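Local coordinates for protein alkane monooxygenase (Geobacillus thermodenitrificans, PDB 3B9O) that belongs to the luciferase-like family of flavin-dependent monooxygenases, which are built on a TIM-barrel fold, and carries flavin mononucleotide in its pocket, at residues K170-S175 and G210-E215; R232-A237 and D259-R264. All blocks are in the same frame, centred on the assembly; numbering follows the deposited sequence.

Contact 1 of 2, residues K170-S175 and G210-E215; sequences KLWEGS and GPHLCE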
loop_
_atom_site.group_PDB
_atom_site.type_symbol
_atom_site.label_atom_id
_atom_site.label_comp_id
_atom_site.label_asym_id
_atom_site.label_seq_id
_atom_site.Cartn_x
_atom_site.Cartn_y
_atom_site.Cartn_z
ATOM N N LYS A 170 -4.880 20.861 3.333
ATOM C CA LYS A 170 -5.058 22.155 4.047
ATOM C C LYS A 170 -4.725 22.053 5.537
ATOM O O LYS A 170 -3.988 22.861 6.055
ATOM C CB LYS A 170 -6.466 22.693 3.869
ATOM C CG LYS A 170 -6.759 23.176 2.422
ATOM C CD LYS A 170 -8.278 23.315 2.220
ATOM C CE LYS A 170 -8.498 23.718 0.765
ATOM N NZ LYS A 170 -9.856 24.216 0.543
ATOM N N LEU A 171 -5.266 21.046 6.205
ATOM C CA LEU A 171 -4.924 20.758 7.617
ATOM C C LEU A 171 -3.426 20.553 7.883
ATOM O O LEU A 171 -2.817 21.168 8.771
ATOM C CB LEU A 171 -5.755 19.547 8.127
ATOM C CG LEU A 171 -7.285 19.739 8.137
ATOM C CD1 LEU A 171 -8.013 18.432 8.419
ATOM C CD2 LEU A 171 -7.712 20.863 9.161
ATOM N N TRP A 172 -2.823 19.693 7.085
ATOM C CA TRP A 172 -1.447 19.290 7.299
ATOM C C TRP A 172 -0.387 20.322 6.935
ATOM O O TRP A 172 0.638 20.370 7.582
ATOM C CB TRP A 172 -1.162 18.010 6.516
ATOM C CG TRP A 172 -1.850 16.790 7.055
ATOM C CD1 TRP A 172 -2.131 16.524 8.361
ATOM C CD2 TRP A 172 -2.233 15.625 6.309
ATOM N NE1 TRP A 172 -2.718 15.283 8.472
ATOM C CE2 TRP A 172 -2.771 14.696 7.235
ATOM C CE3 TRP A 172 -2.193 15.279 4.938
ATOM C CZ2 TRP A 172 -3.305 13.460 6.834
ATOM C CZ3 TRP A 172 -2.701 14.055 4.535
ATOM C CH2 TRP A 172 -3.250 13.145 5.487
ATOM N N GLU A 173 -0.649 21.107 5.885
ATOM C CA GLU A 173 0.329 21.998 5.267
ATOM C C GLU A 173 0.046 23.450 5.576
ATOM O O GLU A 173 0.966 24.251 5.661
ATOM C CB GLU A 173 0.321 21.864 3.735
ATOM C CG GLU A 173 0.683 20.456 3.173
ATOM C CD GLU A 173 2.149 20.113 3.405
ATOM O OE1 GLU A 173 2.444 18.921 3.569
ATOM O OE2 GLU A 173 2.986 21.033 3.416
ATOM N N GLY A 174 -1.220 23.789 5.714
ATOM C CA GLY A 174 -1.593 25.217 5.782
ATOM C C GLY A 174 -2.132 25.769 7.108
ATOM O O GLY A 174 -2.122 26.997 7.354
ATOM N N SER A 175 -2.640 24.901 7.963
ATOM C CA SER A 175 -3.299 25.398 9.150
ATOM C C SER A 175 -2.334 26.017 10.169
ATOM O O SER A 175 -2.567 27.131 10.666
ATOM C CB SER A 175 -4.163 24.309 9.740
ATOM O OG SER A 175 -4.802 24.739 10.926
ATOM N N GLY A 210 -11.698 24.256 10.218
ATOM C CA GLY A 210 -10.324 24.150 10.753
ATOM C C GLY A 210 -10.387 24.863 12.083
ATOM O O GLY A 210 -11.513 25.162 12.569
ATOM N N PRO A 211 -9.231 25.129 12.720
ATOM C CA PRO A 211 -7.862 24.759 12.346
ATOM C C PRO A 211 -7.635 23.251 12.595
ATOM O O PRO A 211 -8.513 22.549 13.152
ATOM C CB PRO A 211 -7.007 25.588 13.301
ATOM C CG PRO A 211 -7.888 25.762 14.506
ATOM C CD PRO A 211 -9.279 25.861 13.997
ATOM N N HIS A 212 -6.473 22.769 12.183
ATOM C CA HIS A 212 -6.071 21.407 12.500
ATOM C C HIS A 212 -5.799 21.326 14.020
ATOM O O HIS A 212 -5.463 22.327 14.681
ATOM C CB HIS A 212 -4.815 21.088 11.684
ATOM C CG HIS A 212 -4.371 19.661 11.749
ATOM N ND1 HIS A 212 -5.260 18.605 11.817
ATOM C CD2 HIS A 212 -3.131 19.116 11.681
ATOM C CE1 HIS A 212 -4.582 17.463 11.799
ATOM N NE2 HIS A 212 -3.292 17.745 11.725
ATOM N N LEU A 213 -5.977 20.136 14.573
ATOM C CA LEU A 213 -5.764 19.912 16.008
ATOM C C LEU A 213 -4.279 19.696 16.368
ATOM O O LEU A 213 -3.912 19.815 17.519
ATOM C CB LEU A 213 -6.604 18.696 16.457
ATOM C CG LEU A 213 -8.151 18.914 16.523
ATOM C CD1 LEU A 213 -8.929 17.606 16.753
ATOM C CD2 LEU A 213 -8.591 20.012 17.548
ATOM N N CYS A 214 -3.443 19.383 15.374
ATOM C CA CYS A 214 -2.057 18.977 15.609
ATOM C C CYS A 214 -1.026 20.003 15.122
ATOM O O CYS A 214 -1.230 20.748 14.145
ATOM C CB CYS A 214 -1.779 17.606 14.930
ATOM S SG CYS A 214 -3.080 16.407 15.124
ATOM N N GLU A 215 0.101 20.033 15.806
ATOM C CA GLU A 215 1.196 20.913 15.430
ATOM C C GLU A 215 1.955 20.274 14.276
ATOM O O GLU A 215 1.826 19.048 14.084
ATOM C CB GLU A 215 2.111 21.183 16.607
ATOM C CG GLU A 215 3.031 19.973 17.027
ATOM C CD GLU A 215 3.857 20.341 18.250
ATOM O OE1 GLU A 215 4.952 20.906 18.024
ATOM O OE2 GLU A 215 3.410 20.087 19.418
#
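H212 meets L171, W172 and S175 at the C-terminal end of helix 154-174, and its ring lies against L171 and W172. L171 presses CB over one face of the imidazole, 4.1 Å from the ring centroid, as a CH-pi contact, while its CD2 packs against the H212 backbone. The backbone N of C214 lies over the opposite face, and both atoms are offset toward the rim. W172 supplies an offset edge-to-face partner: its five-membered ring turns an edge toward the H212 face, with the planes at 80° and W172 CD1 3.8 Å from H212 NE2. The CA-CB bond of H212 points at the helix, and chi1 of -172° sets CG anti to the backbone N.

Among the polar contacts, H212 N donates to S175 OG at 2.9 Å in a nearly straight bond (167°), and that hydroxyl also bonds to H197 O. H212 NE2 is hydrogen-bonded to S120 OG and W172 NE1 to A116 O, both on helix 112-125. Separately, P211 CB makes a van der Waals contact with S175 OG at 3.4 Å. The loop between strands 207-208 and 223-227 of this TIM-barrel chain is thereby packed on the C-terminal part of helix 154-174.

Contact 2 of 2, residues R232-A237 and D259-R264; sequences RGREFA and DDIRKR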
loop_
_atom_site.group_PDB
_atom_site.type_symbol
_atom_site.label_atom_id
_atom_site.label_comp_id
_atom_site.label_asym_id
_atom_site.label_seq_id
_atom_site.Cartn_x
_atom_site.Cartn_y
_atom_site.Cartn_z
ATOM N N ARG A 232 -9.760 6.329 -14.076
ATOM C CA ARG A 232 -9.949 7.364 -13.058
ATOM C C ARG A 232 -8.868 7.287 -11.948
ATOM O O ARG A 232 -8.355 8.324 -11.505
ATOM C CB ARG A 232 -11.363 7.252 -12.444
ATOM C CG ARG A 232 -11.780 8.430 -11.544
ATOM C CD ARG A 232 -11.721 9.786 -12.276
ATOM N NE ARG A 232 -11.952 10.904 -11.360
ATOM C CZ ARG A 232 -11.020 11.480 -10.573
ATOM N NH1 ARG A 232 -9.749 11.054 -10.578
ATOM N NH2 ARG A 232 -11.358 12.511 -9.802
ATOM N N GLY A 233 -8.588 6.074 -11.480
ATOM C CA GLY A 233 -7.520 5.799 -10.526
ATOM C C GLY A 233 -6.149 6.271 -11.017
ATOM O O GLY A 233 -5.431 6.941 -10.294
ATOM N N ARG A 234 -5.807 5.976 -12.270
ATOM C CA ARG A 234 -4.503 6.388 -12.822
ATOM C C ARG A 234 -4.437 7.876 -12.881
ATOM O O ARG A 234 -3.396 8.459 -12.624
ATOM C CB ARG A 234 -4.236 5.798 -14.219
ATOM C CG ARG A 234 -3.723 4.364 -14.197
ATOM C CD ARG A 234 -3.429 3.837 -15.633
ATOM N NE ARG A 234 -4.606 3.100 -16.028
ATOM C CZ ARG A 234 -5.307 3.230 -17.137
ATOM N NH1 ARG A 234 -4.966 4.062 -18.121
ATOM N NH2 ARG A 234 -6.356 2.454 -17.253
ATOM N N GLU A 235 -5.567 8.515 -13.204
ATOM C CA GLU A 235 -5.614 9.976 -13.229
ATOM C C GLU A 235 -5.403 10.559 -11.826
ATOM O O GLU A 235 -4.736 11.600 -11.644
ATOM C CB GLU A 235 -6.960 10.444 -13.786
ATOM C CG GLU A 235 -7.018 11.948 -14.001
ATOM C CD GLU A 235 -6.140 12.420 -15.160
ATOM O OE1 GLU A 235 -5.807 13.607 -15.176
ATOM O OE2 GLU A 235 -5.777 11.610 -16.047
ATOM N N PHE A 236 -6.015 9.898 -10.846
ATOM C CA PHE A 236 -5.899 10.286 -9.433
ATOM C C PHE A 236 -4.470 10.171 -8.925
ATOM O O PHE A 236 -3.979 11.073 -8.262
ATOM C CB PHE A 236 -6.809 9.417 -8.553
ATOM C CG PHE A 236 -6.849 9.855 -7.105
ATOM C CD1 PHE A 236 -7.713 10.849 -6.703
ATOM C CD2 PHE A 236 -6.025 9.274 -6.153
ATOM C CE1 PHE A 236 -7.766 11.262 -5.374
ATOM C CE2 PHE A 236 -6.080 9.689 -4.803
ATOM C CZ PHE A 236 -6.959 10.680 -4.433
ATOM N N ALA A 237 -3.836 9.025 -9.193
ATOM C CA ALA A 237 -2.400 8.827 -9.017
ATOM C C ALA A 237 -1.544 9.949 -9.608
ATOM O O ALA A 237 -0.670 10.494 -8.929
ATOM C CB ALA A 237 -1.985 7.444 -9.630
ATOM N N ASP A 259 4.322 4.774 -18.041
ATOM C CA ASP A 259 4.353 5.847 -19.058
ATOM C C ASP A 259 3.023 6.621 -19.055
ATOM O O ASP A 259 3.018 7.851 -19.120
ATOM C CB ASP A 259 4.652 5.243 -20.454
ATOM C CG ASP A 259 6.124 4.836 -20.625
ATOM O OD1 ASP A 259 6.951 5.156 -19.763
ATOM O OD2 ASP A 259 6.474 4.198 -21.629
ATOM N N ASP A 260 1.915 5.896 -18.864
ATOM C CA ASP A 260 0.566 6.485 -18.867
ATOM C C ASP A 260 0.390 7.481 -17.726
ATOM O O ASP A 260 -0.034 8.634 -17.926
ATOM C CB ASP A 260 -0.481 5.391 -18.765
ATOM C CG ASP A 260 -1.892 5.917 -18.929
ATOM O OD1 ASP A 260 -2.688 5.699 -18.008
ATOM O OD2 ASP A 260 -2.182 6.545 -19.978
ATOM N N ILE A 261 0.763 7.049 -16.532
ATOM C CA ILE A 261 0.699 7.926 -15.370
ATOM C C ILE A 261 1.623 9.106 -15.470
ATOM O O ILE A 261 1.223 10.221 -15.127
ATOM C CB ILE A 261 0.910 7.165 -14.031
ATOM C CG1 ILE A 261 -0.297 6.304 -13.756
ATOM C CG2 ILE A 261 1.043 8.122 -12.848
ATOM C CD1 ILE A 261 0.049 5.202 -12.810
ATOM N N ARG A 262 2.854 8.900 -15.932
ATOM C CA ARG A 262 3.762 10.043 -16.103
ATOM C C ARG A 262 3.230 11.079 -17.107
ATOM O O ARG A 262 3.336 12.278 -16.876
ATOM C CB ARG A 262 5.159 9.580 -16.493
ATOM C CG ARG A 262 5.697 8.528 -15.577
ATOM C CD ARG A 262 6.986 7.914 -16.159
ATOM N NE ARG A 262 8.042 8.357 -15.290
ATOM C CZ ARG A 262 8.897 9.345 -15.530
ATOM N NH1 ARG A 262 8.912 9.991 -16.680
ATOM N NH2 ARG A 262 9.762 9.656 -14.587
ATOM N N LYS A 263 2.577 10.618 -18.159
ATOM C CA LYS A 263 1.969 11.550 -19.116
ATOM C C LYS A 263 0.832 12.314 -18.475
ATOM O O LYS A 263 0.724 13.525 -18.652
ATOM C CB LYS A 263 1.399 10.810 -20.327
ATOM C CG LYS A 263 2.436 10.263 -21.126
ATOM N N ARG A 264 -0.011 11.602 -17.732
ATOM C CA ARG A 264 -1.150 12.224 -17.065
ATOM C C ARG A 264 -0.743 13.284 -16.044
ATOM O O ARG A 264 -1.515 14.233 -15.804
ATOM C CB ARG A 264 -2.032 11.176 -16.413
ATOM C CG ARG A 264 -2.719 10.219 -17.394
ATOM C CD ARG A 264 -3.577 9.315 -16.594
ATOM N NE ARG A 264 -4.168 8.259 -17.394
ATOM C CZ ARG A 264 -5.423 8.264 -17.832
ATOM N NH1 ARG A 264 -6.244 9.293 -17.571
ATOM N NH2 ARG A 264 -5.844 7.241 -18.563
#
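The axes of the short helical segments 232-237 and 259-264 approach to 8.7 Å at their closest, their N-to-C directions 58° apart, and the nearest CA pairs are R234 with I261 and E235 with R264. Toward the barrel strands the contact is apolar: I261 lays CG1 against R234 CG at 4.0 Å and turns CD1 toward A237 CB, and both I261 and A237 also touch V244 of strand 243-246. The other side is ionic. D260 OD1 takes two donors from opposite faces of its carboxylate plane, R234 NH1 at 2.8 Å across the helices (176°) and R264 NE at 3.0 Å within its own helix. Chi3 of R234 (-97°) turns NE out of line with the extended part from CA to CD, and NE bonds to M229 O. R264, extended from CG to NE, also donates NH1 to E235 OE2 at 2.8 Å, while E235 OE1 is held by Y268 and K267. R234 NH1 and R264 NH2 lie only 3.3 Å apart as two donors, a repulsion that the carboxylates presumably offset. A four-residue salt-bridge network thus joins successive outer helices of the TIM barrel, beside G233 of the flavin mononucleotide pocket.

Overall arrangement
In this TIM barrel one contact lies between two outer helices, the other where a loop before strand 223-227 meets helix 154-174. They follow in series along the chain, contact 1 closing before contact 2 opens, with centres 28 Å apart and nearest atoms about 10 Å apart. Contact 1 is the more peripheral, about 25 Å from the chain centre against about 17 Å for contact 2. Strand 223-227 follows the loop of contact 1 and leads into helix 231-240 of contact 2. Helix 154-174 links them further: its end forms contact 1, while D155, Y158, D162 and L165 touch R232 or F236. One helix therefore spans from the outlying loop to the neighbourhood of the flavin mononucleotide pocket.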